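Local coordinates for RimK-related lysine biosynthesis protein (PDB 5K2M) that binds ADP and magnesium in an ATP-grasp fold of the LysX subfamily and probably acts as an ATP-dependent ligase in amino-acid biosynthesis, at residues 94-98 and 235-240; 170-176 and 226-232. One frame throughout, in Å; residues are numbered along the deposited sequence.

Interaction 1: 94-98 and 235-240; sequences VPVPE and KGLLVN. With ADP (adenosine-5'-diphosphate), chain O.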
loop_
_atom_site.group_PDB
_atom_site.type_symbol
_atom_site.label_atom_id
_atom_site.label_comp_id
_atom_site.label_asym_id
_atom_site.label_seq_id
_atom_site.Cartn_x
_atom_site.Cartn_y
_atom_site.Cartn_z
ATOM N N VAL A 94 -55.511 -8.470 -3.662
ATOM C CA VAL A 94 -56.630 -8.567 -2.742
ATOM C C VAL A 94 -57.115 -7.158 -2.412
ATOM O O VAL A 94 -56.371 -6.194 -2.576
ATOM C CB VAL A 94 -56.229 -9.298 -1.447
ATOM C CG1 VAL A 94 -55.840 -10.735 -1.759
ATOM C CG2 VAL A 94 -55.078 -8.593 -0.744
ATOM N N PRO A 95 -58.371 -7.023 -1.957
ATOM C CA PRO A 95 -58.809 -5.680 -1.576
ATOM C C PRO A 95 -58.150 -5.218 -0.272
ATOM O O PRO A 95 -57.902 -6.029 0.627
ATOM C CB PRO A 95 -60.332 -5.814 -1.436
ATOM C CG PRO A 95 -60.610 -7.277 -1.317
ATOM C CD PRO A 95 -59.466 -8.009 -1.945
ATOM N N VAL A 96 -57.860 -3.924 -0.202
ATOM C CA VAL A 96 -57.177 -3.306 0.941
ATOM C C VAL A 96 -57.858 -1.973 1.258
ATOM O O VAL A 96 -58.494 -1.403 0.395
ATOM C CB VAL A 96 -55.691 -3.030 0.620
ATOM C CG1 VAL A 96 -54.943 -4.338 0.376
ATOM C CG2 VAL A 96 -55.549 -2.098 -0.582
ATOM N N PRO A 97 -57.715 -1.464 2.486
ATOM C CA PRO A 97 -58.231 -0.123 2.675
ATOM C C PRO A 97 -57.526 0.861 1.752
ATOM O O PRO A 97 -56.364 0.657 1.384
ATOM C CB PRO A 97 -57.892 0.195 4.133
ATOM C CG PRO A 97 -57.650 -1.126 4.777
ATOM C CD PRO A 97 -57.049 -1.969 3.694
ATOM N N GLU A 98 -58.244 1.902 1.365
ATOM C CA GLU A 98 -57.653 3.039 0.669
ATOM C C GLU A 98 -56.470 3.554 1.456
ATOM O O GLU A 98 -56.581 3.752 2.660
ATOM C CB GLU A 98 -58.654 4.173 0.554
ATOM C CG GLU A 98 -58.690 4.791 -0.816
ATOM C CD GLU A 98 -59.754 4.141 -1.659
ATOM O OE1 GLU A 98 -59.404 3.230 -2.447
ATOM O OE2 GLU A 98 -60.939 4.523 -1.491
ATOM N N LYS A 235 -68.000 -2.310 2.514
ATOM C CA LYS A 235 -67.608 -2.763 1.172
ATOM C C LYS A 235 -66.974 -4.160 1.176
ATOM O O LYS A 235 -66.273 -4.526 0.242
ATOM C CB LYS A 235 -66.679 -1.738 0.492
ATOM C CG LYS A 235 -65.481 -1.278 1.313
ATOM C CD LYS A 235 -64.638 -0.280 0.536
ATOM C CE LYS A 235 -63.643 0.432 1.448
ATOM N NZ LYS A 235 -62.662 1.252 0.684
ATOM N N GLY A 236 -67.241 -4.945 2.216
ATOM C CA GLY A 236 -66.695 -6.291 2.321
ATOM C C GLY A 236 -65.356 -6.326 3.039
ATOM O O GLY A 236 -64.919 -5.335 3.647
ATOM N N LEU A 237 -64.700 -7.474 2.949
ATOM C CA LEU A 237 -63.453 -7.713 3.657
ATOM C C LEU A 237 -62.271 -7.004 2.989
ATOM O O LEU A 237 -62.180 -6.947 1.764
ATOM C CB LEU A 237 -63.183 -9.213 3.761
ATOM C CG LEU A 237 -64.276 -10.020 4.471
ATOM C CD1 LEU A 237 -63.968 -11.506 4.368
ATOM C CD2 LEU A 237 -64.427 -9.600 5.925
ATOM N N LEU A 238 -61.384 -6.452 3.809
ATOM C CA LEU A 238 -60.177 -5.786 3.324
ATOM C C LEU A 238 -58.986 -6.326 4.100
ATOM O O LEU A 238 -59.076 -6.534 5.318
ATOM C CB LEU A 238 -60.261 -4.268 3.545
ATOM C CG LEU A 238 -61.550 -3.561 3.123
ATOM C CD1 LEU A 238 -61.713 -2.234 3.844
ATOM C CD2 LEU A 238 -61.589 -3.372 1.610
ATOM N N VAL A 239 -57.874 -6.531 3.401
ATOM C CA VAL A 239 -56.641 -6.952 4.043
ATOM C C VAL A 239 -55.894 -5.703 4.479
ATOM O O VAL A 239 -55.657 -4.815 3.679
ATOM C CB VAL A 239 -55.760 -7.790 3.108
ATOM C CG1 VAL A 239 -54.476 -8.197 3.825
ATOM C CG2 VAL A 239 -56.525 -9.017 2.636
ATOM N N ASN A 240 -55.538 -5.641 5.754
ATOM C CA ASN A 240 -54.923 -4.455 6.315
ATOM C C ASN A 240 -53.408 -4.599 6.331
ATOM O O ASN A 240 -52.673 -3.742 5.829
ATOM C CB ASN A 240 -55.439 -4.204 7.731
ATOM C CG ASN A 240 -54.639 -3.137 8.454
ATOM O OD1 ASN A 240 -54.395 -2.065 7.907
ATOM N ND2 ASN A 240 -54.216 -3.428 9.678
HETATM P PB ADP O . -50.083 -3.077 13.988
HETATM O O1B ADP O . -51.050 -4.104 14.510
HETATM O O2B ADP O . -49.605 -2.092 15.027
HETATM O O3B ADP O . -48.931 -3.621 13.181
HETATM P PA ADP O . -52.387 -2.426 12.360
HETATM O O1A ADP O . -52.713 -3.906 12.359
HETATM O O2A ADP O . -52.476 -1.741 11.034
HETATM O O3A ADP O . -50.940 -2.132 12.990
HETATM O "O5'" ADP O . -53.364 -1.664 13.378
HETATM C "C5'" ADP O . -53.652 -2.186 14.656
HETATM C "C4'" ADP O . -55.157 -2.244 14.860
HETATM O "O4'" ADP O . -55.703 -0.924 14.757
HETATM C "C3'" ADP O . -55.911 -3.102 13.857
HETATM O "O3'" ADP O . -56.001 -4.470 14.286
HETATM C "C2'" ADP O . -57.263 -2.415 13.829
HETATM O "O2'" ADP O . -58.095 -2.826 14.912
HETATM C "C1'" ADP O . -56.938 -0.957 14.052
HETATM N N9 ADP O . -56.780 -0.269 12.763
HETATM C C8 ADP O . -55.632 -0.113 12.072
HETATM N N7 ADP O . -55.832 0.549 10.919
HETATM C C5 ADP O . -57.149 0.814 10.861
HETATM C C6 ADP O . -58.038 1.503 9.927
HETATM N N6 ADP O . -57.549 2.041 8.789
HETATM N N1 ADP O . -59.345 1.570 10.248
HETATM C C2 ADP O . -59.843 1.038 11.373
HETATM N N3 ADP O . -59.100 0.397 12.274
HETATM C C4 ADP O . -57.772 0.265 12.075
#
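Loop-on-strand packing joins Val94-Glu98, the link between helix 83-90 and strand 99-102, to the edge strand 236-243 of the five-stranded antiparallel sheet in the ATP-grasp domain. The chain directions of the two segments lie 95° apart, and a single backbone hydrogen bond ties them: Val239 N donates a hydrogen bond to Pro95 O at 2.8 Å, almost straight at the hydrogen. The carbonyl of the same residue, Val239 O, is met by carbon instead. Pro97 CD comes to 3.2 Å from Val239 O, while Val96 CA makes a CA-H...O contact with the same oxygen.

Apolar side chains fill in around this link. Val94 and Val239 cross obliquely through their CG2 methyls, 3.7 Å apart; the methyl of Val239 reaches the loop because it sits beside the backbone N while CG1 lies anti to it (chi1 180°). Leu238 turns to the other side, its CB sliding past Pro97 CD at 4.0 Å and its CD2 resting near the ring of Pro95 and the carbonyl of Val96. At the margin Glu98 OE2 and Lys235 NZ are 4.3 Å apart, opposite charges beyond salt-bridge range; the lysine pairs with Glu163 instead.

The CB of Asn240 leads away from the loop, and the residue carries the strand into the nucleotide site. Its CG is anti to the backbone N (chi1 169°), and ND2 donates to ADP O2A over 2.8 Å in a nearly linear bond, while Gln162 holds OD1 and thereby helps fix the turn of the amide.

Strand 225-233 flanks strand 236-243 within the sheet. Leu90 of helix 83-90 meets Val96 and Val239, Leu213 of helix 208-219 packs on Leu237 and Val239, and Gln162 and Glu163 of strand 159-163 touch Pro97.

Interaction 2: 170-176 and 226-232; sequences RDIRSYV and LAIDIFE. With MG (magnesium ion), chain Q; ADP (adenosine-5'-diphosphate), chain O; PO4 (phosphate ion), chain P.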
loop_
_atom_site.group_PDB
_atom_site.type_symbol
_atom_site.label_atom_id
_atom_site.label_comp_id
_atom_site.label_asym_id
_atom_site.label_seq_id
_atom_site.Cartn_x
_atom_site.Cartn_y
_atom_site.Cartn_z
ATOM N N ARG A 170 -64.644 -5.010 16.056
ATOM C CA ARG A 170 -63.682 -6.113 15.996
ATOM C C ARG A 170 -62.952 -6.115 14.668
ATOM O O ARG A 170 -63.396 -5.510 13.697
ATOM C CB ARG A 170 -64.405 -7.457 16.130
ATOM C CG ARG A 170 -65.269 -7.777 14.914
ATOM C CD ARG A 170 -66.255 -8.905 15.145
ATOM N NE ARG A 170 -66.893 -9.304 13.895
ATOM C CZ ARG A 170 -67.817 -10.259 13.784
ATOM N NH1 ARG A 170 -68.232 -10.934 14.849
ATOM N NH2 ARG A 170 -68.331 -10.551 12.596
ATOM N N ASP A 171 -61.842 -6.834 14.618
ATOM C CA ASP A 171 -61.246 -7.179 13.345
ATOM C C ASP A 171 -60.881 -8.654 13.360
ATOM O O ASP A 171 -61.241 -9.376 14.294
ATOM C CB ASP A 171 -60.084 -6.245 12.993
ATOM C CG ASP A 171 -58.795 -6.578 13.711
ATOM O OD1 ASP A 171 -58.813 -7.235 14.764
ATOM O OD2 ASP A 171 -57.738 -6.147 13.205
ATOM N N ILE A 172 -60.205 -9.105 12.312
ATOM C CA ILE A 172 -59.985 -10.538 12.098
ATOM C C ILE A 172 -58.500 -10.784 11.995
ATOM O O ILE A 172 -57.783 -10.028 11.356
ATOM C CB ILE A 172 -60.694 -11.026 10.812
ATOM C CG1 ILE A 172 -62.213 -10.976 11.002
ATOM C CG2 ILE A 172 -60.241 -12.440 10.418
ATOM C CD1 ILE A 172 -62.970 -10.862 9.690
ATOM N N ARG A 173 -58.049 -11.839 12.652
ATOM C CA ARG A 173 -56.675 -12.257 12.585
ATOM C C ARG A 173 -56.634 -13.702 12.109
ATOM O O ARG A 173 -57.123 -14.582 12.800
ATOM C CB ARG A 173 -56.056 -12.122 13.969
ATOM C CG ARG A 173 -54.729 -12.824 14.119
ATOM C CD ARG A 173 -53.683 -12.251 13.175
ATOM N NE ARG A 173 -52.403 -12.293 13.864
ATOM C CZ ARG A 173 -51.631 -11.262 14.176
ATOM N NH1 ARG A 173 -51.915 -10.014 13.828
ATOM N NH2 ARG A 173 -50.504 -11.518 14.815
ATOM N N SER A 174 -56.044 -13.937 10.938
ATOM C CA SER A 174 -55.925 -15.282 10.389
ATOM C C SER A 174 -54.466 -15.678 10.200
ATOM O O SER A 174 -53.566 -14.834 10.248
ATOM C CB SER A 174 -56.675 -15.393 9.060
ATOM O OG SER A 174 -56.101 -14.545 8.082
ATOM N N TYR A 175 -54.242 -16.972 9.991
ATOM C CA TYR A 175 -52.903 -17.529 9.898
ATOM C C TYR A 175 -52.819 -18.428 8.683
ATOM O O TYR A 175 -53.692 -19.264 8.478
ATOM C CB TYR A 175 -52.584 -18.315 11.167
ATOM C CG TYR A 175 -52.557 -17.464 12.409
ATOM C CD1 TYR A 175 -53.734 -17.163 13.100
ATOM C CD2 TYR A 175 -51.359 -16.951 12.890
ATOM C CE1 TYR A 175 -53.712 -16.374 14.238
ATOM C CE2 TYR A 175 -51.326 -16.159 14.025
ATOM C CZ TYR A 175 -52.497 -15.871 14.691
ATOM O OH TYR A 175 -52.441 -15.090 15.809
ATOM N N VAL A 176 -51.782 -18.219 7.875
ATOM C CA VAL A 176 -51.492 -19.025 6.713
ATOM C C VAL A 176 -50.013 -19.356 6.727
ATOM O O VAL A 176 -49.151 -18.465 6.755
ATOM C CB VAL A 176 -51.837 -18.304 5.397
ATOM C CG1 VAL A 176 -51.497 -19.177 4.190
ATOM C CG2 VAL A 176 -53.314 -17.945 5.363
ATOM N N LEU A 226 -47.418 -16.454 7.950
ATOM C CA LEU A 226 -47.929 -15.100 8.115
ATOM C C LEU A 226 -49.178 -15.048 8.977
ATOM O O LEU A 226 -50.101 -15.850 8.807
ATOM C CB LEU A 226 -48.234 -14.464 6.746
ATOM C CG LEU A 226 -47.047 -14.116 5.837
ATOM C CD1 LEU A 226 -47.555 -13.600 4.498
ATOM C CD2 LEU A 226 -46.096 -13.106 6.474
ATOM N N ALA A 227 -49.195 -14.087 9.900
ATOM C CA ALA A 227 -50.424 -13.685 10.568
ATOM C C ALA A 227 -50.971 -12.498 9.817
ATOM O O ALA A 227 -50.303 -11.483 9.682
ATOM C CB ALA A 227 -50.170 -13.320 12.015
ATOM N N ILE A 228 -52.193 -12.637 9.341
ATOM C CA ILE A 228 -52.808 -11.657 8.483
ATOM C C ILE A 228 -53.918 -10.950 9.259
ATOM O O ILE A 228 -54.644 -11.597 10.013
ATOM C CB ILE A 228 -53.365 -12.351 7.230
ATOM C CG1 ILE A 228 -52.232 -13.133 6.548
ATOM C CG2 ILE A 228 -53.984 -11.321 6.281
ATOM C CD1 ILE A 228 -52.692 -14.195 5.592
ATOM N N ASP A 229 -54.008 -9.627 9.098
ATOM C CA ASP A 229 -55.067 -8.807 9.712
ATOM C C ASP A 229 -56.102 -8.373 8.673
ATOM O O ASP A 229 -55.750 -7.723 7.691
ATOM C CB ASP A 229 -54.495 -7.531 10.319
ATOM C CG ASP A 229 -53.522 -7.790 11.456
ATOM O OD1 ASP A 229 -52.972 -8.903 11.559
ATOM O OD2 ASP A 229 -53.295 -6.845 12.244
ATOM N N ILE A 230 -57.372 -8.688 8.920
ATOM C CA ILE A 230 -58.450 -8.404 7.976
ATOM C C ILE A 230 -59.527 -7.533 8.648
ATOM O O ILE A 230 -59.804 -7.698 9.833
ATOM C CB ILE A 230 -59.046 -9.730 7.436
ATOM C CG1 ILE A 230 -58.019 -10.442 6.547
ATOM C CG2 ILE A 230 -60.327 -9.489 6.654
ATOM C CD1 ILE A 230 -58.333 -11.901 6.259
ATOM N N PHE A 231 -60.104 -6.594 7.892
ATOM C CA PHE A 231 -61.203 -5.757 8.379
ATOM C C PHE A 231 -62.505 -6.067 7.658
ATOM O O PHE A 231 -62.525 -6.205 6.434
ATOM C CB PHE A 231 -60.944 -4.269 8.129
ATOM C CG PHE A 231 -59.701 -3.714 8.778
ATOM C CD1 PHE A 231 -59.038 -4.381 9.793
ATOM C CD2 PHE A 231 -59.220 -2.470 8.372
ATOM C CE1 PHE A 231 -57.922 -3.834 10.381
ATOM C CE2 PHE A 231 -58.098 -1.916 8.954
ATOM C CZ PHE A 231 -57.444 -2.601 9.965
ATOM N N GLU A 232 -63.592 -6.148 8.419
ATOM C CA GLU A 232 -64.937 -6.129 7.847
ATOM C C GLU A 232 -65.355 -4.676 7.682
ATOM O O GLU A 232 -65.170 -3.872 8.593
ATOM C CB GLU A 232 -65.937 -6.854 8.753
ATOM C CG GLU A 232 -65.618 -8.331 8.955
ATOM C CD GLU A 232 -66.222 -8.901 10.221
ATOM O OE1 GLU A 232 -65.740 -8.563 11.328
ATOM O OE2 GLU A 232 -67.176 -9.695 10.110
HETATM MG MG MG Q . -52.023 -5.621 13.216
HETATM P PB ADP O . -50.083 -3.077 13.988
HETATM O O1B ADP O . -51.050 -4.104 14.510
HETATM O O2B ADP O . -49.605 -2.092 15.027
HETATM O O3B ADP O . -48.931 -3.621 13.181
HETATM P PA ADP O . -52.387 -2.426 12.360
HETATM O O1A ADP O . -52.713 -3.906 12.359
HETATM O O2A ADP O . -52.476 -1.741 11.034
HETATM O O3A ADP O . -50.940 -2.132 12.990
HETATM O "O5'" ADP O . -53.364 -1.664 13.378
HETATM C "C5'" ADP O . -53.652 -2.186 14.656
HETATM C "C4'" ADP O . -55.157 -2.244 14.860
HETATM O "O4'" ADP O . -55.703 -0.924 14.757
HETATM C "C3'" ADP O . -55.911 -3.102 13.857
HETATM O "O3'" ADP O . -56.001 -4.470 14.286
HETATM C "C2'" ADP O . -57.263 -2.415 13.829
HETATM O "O2'" ADP O . -58.095 -2.826 14.912
HETATM C "C1'" ADP O . -56.938 -0.957 14.052
HETATM N N9 ADP O . -56.780 -0.269 12.763
HETATM C C8 ADP O . -55.632 -0.113 12.072
HETATM N N7 ADP O . -55.832 0.549 10.919
HETATM C C5 ADP O . -57.149 0.814 10.861
HETATM C C6 ADP O . -58.038 1.503 9.927
HETATM N N6 ADP O . -57.549 2.041 8.789
HETATM N N1 ADP O . -59.345 1.570 10.248
HETATM C C2 ADP O . -59.843 1.038 11.373
HETATM N N3 ADP O . -59.100 0.397 12.274
HETATM C C4 ADP O . -57.772 0.265 12.075
HETATM P P PO4 P . -49.873 -7.107 15.169
HETATM O O1 PO4 P . -51.252 -6.844 14.614
HETATM O O2 PO4 P . -49.828 -6.896 16.676
HETATM O O3 PO4 P . -49.518 -8.541 14.860
HETATM O O4 PO4 P . -48.876 -6.167 14.561
HETATM O O HOH W 1 -63.787 -6.552 11.144
HETATM O O HOH W 2 -53.660 -5.639 14.612
#
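The antiparallel strand pair 170-176 and 226-232 forms a part of the ATP-grasp sheet that presents acidic groups to ADP and magnesium. Hydrogen-bonded pairs Ile172-Ile230, Ser174-Ile228 and Val176-Leu226 knit the backbones together, and their side chains share the face turned from the nucleotide.

On the ligand face, Asp229 divides its carboxylate: OD2 binds magnesium at 2.0 Å, and OD1 takes a weak, bent hydrogen bond within a salt bridge from Arg173 NH1 at 2.7 Å. Bends at chi2 and chi3 fold the Arg173 chain over Ala227, whose CB lies against one guanidinium face, and NH1 also donates to phosphate O3 at 3.0 Å. Two ADP oxygens, phosphate O1, a water and Glu241 complete the metal's shell. Asp171 OD2 accepts a hydrogen bond from the ribose hydroxyl ADP O3' at 2.6 Å, and Phe231 CE2 approaches ADP C5 of the adenine at 3.5 Å.

At the far end Arg170 grips Glu232 side-on, NE to OE1 and NH2 to OE2, both 2.9 Å. The two planes lie only 9° apart, and each oxygen uses its syn lone pair. An extended chain from CG to NE carries the guanidinium there, with NH1 held by Tyr188. A water also joins Glu232 OE1 to Arg170 O and Glu232 N. A leucine in place of Arg170 would probably leave the Glu232 carboxylate without its paired charge and freer to turn.

Strands 180-188 and 236-243 flank the pair within the sheet, and helix 208-219 packs on Ile172, Val176 and Ile230.

How the interactions relate
Edge and interior of one sheet make the comparison. Interaction 2 pairs two inner strands and is almost wholly buried, whereas interaction 1 lays an irregular loop on the outermost strand 236-243 and is partly exposed. Strands 225-233 and 236-243 are consecutive and adjacent, so the contacts meet directly: Leu238 O lies 2.8 Å from Phe231 N, probably hydrogen-bonded, and Asn240 packs on the Phe231 ring. Both strands of interaction 2 fall between the two segments of interaction 1 in the sequence. A regular backbone ladder with metal-binding and charged groups contrasts with proline-rich, mainly apolar packing; both reach ADP, one at an alpha-phosphate oxygen, the other at ribose and adenine directly and at the phosphates through magnesium.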